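Local coordinates for mitochondrial RNA-binding protein 1 (Trypanosoma brucei, PDB 2GIA), which binds guide RNA as a complex with mitochondrial RNA-binding protein 2 and probably acts as an RNA matchmaker in mitochondrial RNA editing, at residues F13-V18 and V125-H130; K35-S40 and E136-S141. One frame throughout, in Å; residues are numbered along the deposited sequence.

How the interactions relate
From the N terminus, the chain first lays down strand 12-17, whose residues 13-18 take part in interaction 1. Strand 36-43 of the same antiparallel sheet follows and supplies residues 35-40 to interaction 2. About eighty residues further on, strand 121-128 of the other sheet closes interaction 1. Helix 130-145 comes directly after it and closes interaction 2. The segments alternate along the chain, so the two loops cross and neither nests in the other. Interaction 1 ties sheet to sheet, and interaction 2 ties the helix to the first sheet. Their centres are 14 Å apart, and they touch where Phe-13 CD1 lies 3.7 Å from Phe-138 CD2.

Interaction 1. Residues F13-V18 and V125-H130; sequences FEIHDV and VKFDNH
Glu-14 OE1, on the strand from which Phe-13 and Ile-15 reach Phe-127, is held by two salt bridges, to Arg-29 NE and Lys-12 NZ. The second carboxylate oxygen is also used. His-16 NE2 donates to Glu-14 OE2 at 2.9 Å. This bond is bent, with an angle of 149° at the hydrogen, and it meets the oxygen on its anti side. The ring and the carboxylate are each tilted somewhat from the line of the bond. Together these partners fix the carboxylate, and the nearby positive groups would be expected to favour its charged form. This polar row takes no part in the contact with 125-130.

Phe-13 and Ile-15 lie on the other face of the strand, and there the contact is purely apolar. No hydrogen bond joins the segments, and the nearest CA atoms, those of Ile-15 and Phe-127, are 9.0 Å apart. Side chains bridge that gap. Phe-127 presents one side of its ring, CD1 and CE1, to both partners. Ile-15 CD1 meets Phe-127 CD1 at 3.6 Å. The long branch of Ile-15 is fully extended (chi2 178°), which carries this methyl across to the ring. Phe-13 CZ lies 4.0 Å from Phe-127 CE1. The two rings meet obliquely. The first torsion of Phe-13 (chi1 73°) sends its ring off the strand on the side of Phe-127, with CZ at the leading end.

Helix 130-145 adds to the packing: Leu-135 touches both phenylalanines, and Phe-131 touches Ile-15. Each strand is hydrogen-bonded within its own sheet, Ile-15 to Thr-28 and Phe-127 to Tyr-106. Two antiparallel sheets meeting through apolar side chains, with a helix packed beside them, are characteristic of the Whirly-type fold of the MRP proteins.

Interaction 2. Residues K35-S40 and E136-S141; sequences KLLLIS and EHFLES
Leu-37 points its two methyls at Phe-138 and Leu-139, neighbours on helix 130-145. The helix packs here on an antiparallel sheet, as expected for the Whirly-type fold of the MRP proteins. Leu-37 CD1 comes to the edge of the Phe-138 ring, close to its plane, and lies 3.9 Å from CE1. The two side chains run past each other in opposite directions. Leu-37 CD2 meets Leu-139 CD2 at 3.8 Å, and these side chains cross at about a right angle. The same Leu-139 methyl is also 4.1 Å from Leu-37 CD1, so it touches both branches. All three residues are buried, and no hydrogen bond crosses the contact.

The torsions of Leu-37 are not staggered (chi1 -137°, chi2 30°), so the exact placement of its methyls deserves some caution. Phe-138 has CG anti to the backbone N (chi1 -173°), and its ring reaches from the helix to the strand.

Further out, Leu-74 of helix 71-81 touches both Leu-37 and Leu-139, while Val-32 of the adjacent strand touches Leu-37 and Phe-138. Backbone bonds set the position of the strand: Leu-37 pairs with Leu-69 and Leu-38 with Ala-31. Phe-138 also meets the ring of Phe-190 from a chain of mitochondrial RNA-binding protein 2, so this part of the helix faces the subunit interface as well.

The helix itself is regular through the contact. Glu-140 N bonds to Glu-136 O at 3.0 Å, and Ser-141 N bonds to His-137 O at 2.9 Å.

Interaction 1. Residues F13-V18 and V125-H130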
loop_
_atom_site.group_PDB
_atom_site.type_symbol
_atom_site.label_atom_id
_atom_site.label_comp_id
_atom_site.label_asym_id
_atom_site.label_seq_id
_atom_site.Cartn_x
_atom_site.Cartn_y
_atom_site.Cartn_z
ATOM N N PHE B 13 2.339 13.919 11.062
ATOM C CA PHE B 13 2.767 13.344 12.331
ATOM C C PHE B 13 3.687 14.388 12.983
ATOM O O PHE B 13 4.258 15.248 12.293
ATOM C CB PHE B 13 3.465 11.972 12.202
ATOM C CG PHE B 13 4.863 12.013 11.628
ATOM C CD1 PHE B 13 5.068 11.827 10.244
ATOM C CD2 PHE B 13 5.961 12.175 12.460
ATOM C CE1 PHE B 13 6.381 11.790 9.700
ATOM C CE2 PHE B 13 7.280 12.151 11.947
ATOM C CZ PHE B 13 7.495 11.953 10.553
ATOM N N GLU B 14 3.832 14.309 14.305
ATOM C CA GLU B 14 4.671 15.248 15.018
ATOM C C GLU B 14 5.540 14.528 16.022
ATOM O O GLU B 14 5.152 13.492 16.560
ATOM C CB GLU B 14 3.788 16.270 15.756
ATOM C CG GLU B 14 2.912 17.091 14.821
ATOM C CD GLU B 14 1.971 18.041 15.597
ATOM O OE1 GLU B 14 1.375 18.915 14.962
ATOM O OE2 GLU B 14 1.849 17.899 16.831
ATOM N N ILE B 15 6.728 15.071 16.246
ATOM C CA ILE B 15 7.653 14.549 17.245
ATOM C C ILE B 15 7.808 15.688 18.268
ATOM O O ILE B 15 8.341 16.745 17.944
ATOM C CB ILE B 15 9.012 14.274 16.630
ATOM C CG1 ILE B 15 8.836 13.189 15.536
ATOM C CG2 ILE B 15 10.001 13.778 17.691
ATOM C CD1 ILE B 15 10.122 12.856 14.790
ATOM N N HIS B 16 7.322 15.467 19.477
ATOM C CA HIS B 16 7.417 16.448 20.556
ATOM C C HIS B 16 8.614 16.025 21.382
ATOM O O HIS B 16 8.583 15.035 22.106
ATOM C CB HIS B 16 6.128 16.453 21.392
ATOM C CG HIS B 16 4.929 16.956 20.639
ATOM N ND1 HIS B 16 4.260 18.107 20.985
ATOM C CD2 HIS B 16 4.289 16.470 19.545
ATOM C CE1 HIS B 16 3.259 18.312 20.145
ATOM N NE2 HIS B 16 3.255 17.331 19.260
ATOM N N ASP B 17 9.685 16.768 21.242
ATOM C CA ASP B 17 10.906 16.473 21.964
ATOM C C ASP B 17 11.144 17.571 23.017
ATOM O O ASP B 17 11.946 18.474 22.832
ATOM C CB ASP B 17 12.054 16.413 20.961
ATOM C CG ASP B 17 13.361 15.981 21.592
ATOM O OD1 ASP B 17 14.417 16.179 20.943
ATOM O OD2 ASP B 17 13.329 15.457 22.723
ATOM N N VAL B 18 10.430 17.480 24.119
ATOM C CA VAL B 18 10.558 18.482 25.183
ATOM C C VAL B 18 11.757 18.117 26.076
ATOM O O VAL B 18 11.846 16.973 26.524
ATOM C CB VAL B 18 9.283 18.487 26.042
ATOM C CG1 VAL B 18 9.445 19.465 27.208
ATOM C CG2 VAL B 18 8.084 18.841 25.193
ATOM N N VAL B 125 17.763 17.617 11.585
ATOM C CA VAL B 125 16.745 16.886 12.362
ATOM C C VAL B 125 16.890 15.406 11.961
ATOM O O VAL B 125 17.169 15.091 10.781
ATOM C CB VAL B 125 15.315 17.422 12.109
ATOM C CG1 VAL B 125 14.928 17.253 10.648
ATOM C CG2 VAL B 125 14.318 16.685 13.033
ATOM N N LYS B 126 16.722 14.507 12.929
ATOM C CA LYS B 126 16.900 13.076 12.675
ATOM C C LYS B 126 15.616 12.363 13.021
ATOM O O LYS B 126 14.891 12.830 13.872
ATOM C CB LYS B 126 18.033 12.526 13.563
ATOM C CG LYS B 126 19.460 13.040 13.182
ATOM C CD LYS B 126 20.490 12.368 14.075
ATOM C CE LYS B 126 21.900 12.888 13.886
ATOM N NZ LYS B 126 22.195 12.966 12.455
ATOM N N PHE B 127 15.338 11.251 12.345
ATOM C CA PHE B 127 14.127 10.434 12.608
ATOM C C PHE B 127 14.751 9.073 12.817
ATOM O O PHE B 127 15.001 8.341 11.847
ATOM C CB PHE B 127 13.251 10.426 11.356
ATOM C CG PHE B 127 12.747 11.828 10.969
ATOM C CD1 PHE B 127 11.543 12.305 11.481
ATOM C CD2 PHE B 127 13.491 12.640 10.111
ATOM C CE1 PHE B 127 11.067 13.596 11.136
ATOM C CE2 PHE B 127 13.024 13.942 9.750
ATOM C CZ PHE B 127 11.825 14.410 10.259
ATOM N N ASP B 128 14.958 8.721 14.077
ATOM C CA ASP B 128 15.626 7.458 14.406
ATOM C C ASP B 128 14.712 6.435 15.071
ATOM O O ASP B 128 13.695 6.792 15.657
ATOM C CB ASP B 128 16.836 7.742 15.332
ATOM C CG ASP B 128 17.989 8.431 14.596
ATOM O OD1 ASP B 128 17.974 8.441 13.348
ATOM O OD2 ASP B 128 18.918 8.939 15.260
ATOM N N ASN B 129 15.102 5.171 14.988
ATOM C CA ASN B 129 14.326 4.106 15.616
ATOM C C ASN B 129 12.844 4.121 15.221
ATOM O O ASN B 129 12.535 4.159 14.028
ATOM C CB ASN B 129 14.521 4.211 17.131
ATOM C CG ASN B 129 15.986 4.241 17.478
ATOM O OD1 ASN B 129 16.755 3.407 16.991
ATOM N ND2 ASN B 129 16.392 5.209 18.264
ATOM N N HIS B 130 11.927 4.075 16.181
ATOM C CA HIS B 130 10.507 4.011 15.797
ATOM C C HIS B 130 10.061 5.252 15.018
ATOM O O HIS B 130 9.085 5.180 14.268
ATOM C CB HIS B 130 9.599 3.770 17.030
ATOM C CG HIS B 130 9.665 4.870 18.038
ATOM N ND1 HIS B 130 8.758 5.904 18.074
ATOM C CD2 HIS B 130 10.541 5.102 19.043
ATOM C CE1 HIS B 130 9.069 6.728 19.059
ATOM N NE2 HIS B 130 10.150 6.264 19.662
#

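Interaction 2. Residues K35-S40 and E136-S141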
loop_
_atom_site.group_PDB
_atom_site.type_symbol
_atom_site.label_atom_id
_atom_site.label_comp_id
_atom_site.label_asym_id
_atom_site.label_seq_id
_atom_site.Cartn_x
_atom_site.Cartn_y
_atom_site.Cartn_z
ATOM N N LYS B 35 0.351 16.731 -3.295
ATOM C CA LYS B 35 1.651 16.310 -3.775
ATOM C C LYS B 35 2.796 16.935 -2.987
ATOM O O LYS B 35 3.943 16.505 -3.130
ATOM C CB LYS B 35 1.814 16.766 -5.242
ATOM C CG LYS B 35 0.783 16.175 -6.212
ATOM C CD LYS B 35 0.978 16.810 -7.612
ATOM C CE LYS B 35 0.166 16.100 -8.735
ATOM N NZ LYS B 35 0.526 16.742 -10.089
ATOM N N LEU B 36 2.479 17.936 -2.166
ATOM C CA LEU B 36 3.522 18.713 -1.492
ATOM C C LEU B 36 3.762 18.507 -0.003
ATOM O O LEU B 36 2.898 18.783 0.832
ATOM C CB LEU B 36 3.256 20.189 -1.773
ATOM C CG LEU B 36 2.942 20.548 -3.256
ATOM C CD1 LEU B 36 2.800 22.108 -3.354
ATOM C CD2 LEU B 36 4.078 20.052 -4.205
ATOM N N LEU B 37 4.947 17.974 0.301
ATOM C CA LEU B 37 5.371 17.708 1.679
ATOM C C LEU B 37 5.682 19.061 2.371
ATOM O O LEU B 37 6.307 19.935 1.771
ATOM C CB LEU B 37 6.628 16.885 1.589
ATOM C CG LEU B 37 6.989 15.674 2.409
ATOM C CD1 LEU B 37 5.769 14.840 2.877
ATOM C CD2 LEU B 37 7.993 14.873 1.504
ATOM N N LEU B 38 5.241 19.229 3.603
ATOM C CA LEU B 38 5.510 20.453 4.373
ATOM C C LEU B 38 6.202 20.007 5.652
ATOM O O LEU B 38 5.605 19.352 6.504
ATOM C CB LEU B 38 4.182 21.184 4.714
ATOM C CG LEU B 38 3.302 21.366 3.452
ATOM C CD1 LEU B 38 1.878 21.830 3.792
ATOM C CD2 LEU B 38 3.985 22.366 2.532
ATOM N N ILE B 39 7.446 20.423 5.831
ATOM C CA ILE B 39 8.195 20.008 7.004
ATOM C C ILE B 39 8.415 21.257 7.846
ATOM O O ILE B 39 8.922 22.247 7.335
ATOM C CB ILE B 39 9.536 19.396 6.567
ATOM C CG1 ILE B 39 9.242 18.146 5.707
ATOM C CG2 ILE B 39 10.321 18.955 7.814
ATOM C CD1 ILE B 39 10.515 17.448 5.140
ATOM N N SER B 40 8.019 21.184 9.114
ATOM C CA SER B 40 8.088 22.316 10.041
ATOM C C SER B 40 8.730 21.962 11.351
ATOM O O SER B 40 8.771 20.791 11.762
ATOM C CB SER B 40 6.640 22.822 10.336
ATOM O OG SER B 40 6.046 23.239 9.140
ATOM N N GLU B 136 9.060 6.601 7.368
ATOM C CA GLU B 136 8.923 5.739 6.191
ATOM C C GLU B 136 7.441 5.504 5.844
ATOM O O GLU B 136 7.047 5.635 4.670
ATOM C CB GLU B 136 9.585 4.358 6.448
ATOM C CG GLU B 136 11.133 4.393 6.513
ATOM C CD GLU B 136 11.760 3.111 7.075
ATOM O OE1 GLU B 136 12.982 2.942 6.903
ATOM O OE2 GLU B 136 11.042 2.284 7.704
ATOM N N HIS B 137 6.625 5.121 6.841
ATOM C CA HIS B 137 5.209 4.867 6.552
ATOM C C HIS B 137 4.488 6.112 6.035
ATOM O O HIS B 137 3.664 6.029 5.113
ATOM C CB HIS B 137 4.507 4.327 7.797
ATOM C CG HIS B 137 4.750 2.858 8.019
ATOM N ND1 HIS B 137 3.783 1.905 7.813
ATOM C CD2 HIS B 137 5.884 2.188 8.349
ATOM C CE1 HIS B 137 4.310 0.702 7.994
ATOM N NE2 HIS B 137 5.588 0.853 8.314
ATOM N N PHE B 138 4.815 7.270 6.629
ATOM C CA PHE B 138 4.182 8.515 6.217
ATOM C C PHE B 138 4.541 8.853 4.776
ATOM O O PHE B 138 3.692 9.249 3.997
ATOM C CB PHE B 138 4.624 9.692 7.146
ATOM C CG PHE B 138 3.883 10.977 6.881
ATOM C CD1 PHE B 138 4.330 11.880 5.904
ATOM C CD2 PHE B 138 2.675 11.228 7.536
ATOM C CE1 PHE B 138 3.567 13.046 5.561
ATOM C CE2 PHE B 138 1.900 12.381 7.215
ATOM C CZ PHE B 138 2.352 13.300 6.219
ATOM N N LEU B 139 5.818 8.746 4.435
ATOM C CA LEU B 139 6.227 9.072 3.078
ATOM C C LEU B 139 5.600 8.093 2.055
ATOM O O LEU B 139 5.180 8.522 0.985
ATOM C CB LEU B 139 7.753 9.038 2.968
ATOM C CG LEU B 139 8.502 10.107 3.829
ATOM C CD1 LEU B 139 10.027 9.800 3.807
ATOM C CD2 LEU B 139 8.237 11.535 3.269
ATOM N N GLU B 140 5.547 6.794 2.372
ATOM C CA GLU B 140 4.977 5.846 1.393
ATOM C C GLU B 140 3.480 6.123 1.250
ATOM O O GLU B 140 2.905 6.077 0.157
ATOM C CB GLU B 140 5.226 4.378 1.830
ATOM C CG GLU B 140 6.719 4.087 1.890
ATOM C CD GLU B 140 7.056 2.604 1.914
ATOM O OE1 GLU B 140 8.241 2.256 2.170
ATOM O OE2 GLU B 140 6.134 1.793 1.677
ATOM N N SER B 141 2.848 6.420 2.361
ATOM C CA SER B 141 1.422 6.745 2.310
ATOM C C SER B 141 1.197 8.011 1.491
ATOM O O SER B 141 0.294 8.078 0.635
ATOM C CB SER B 141 0.841 6.971 3.722
ATOM O OG SER B 141 0.705 5.751 4.443
#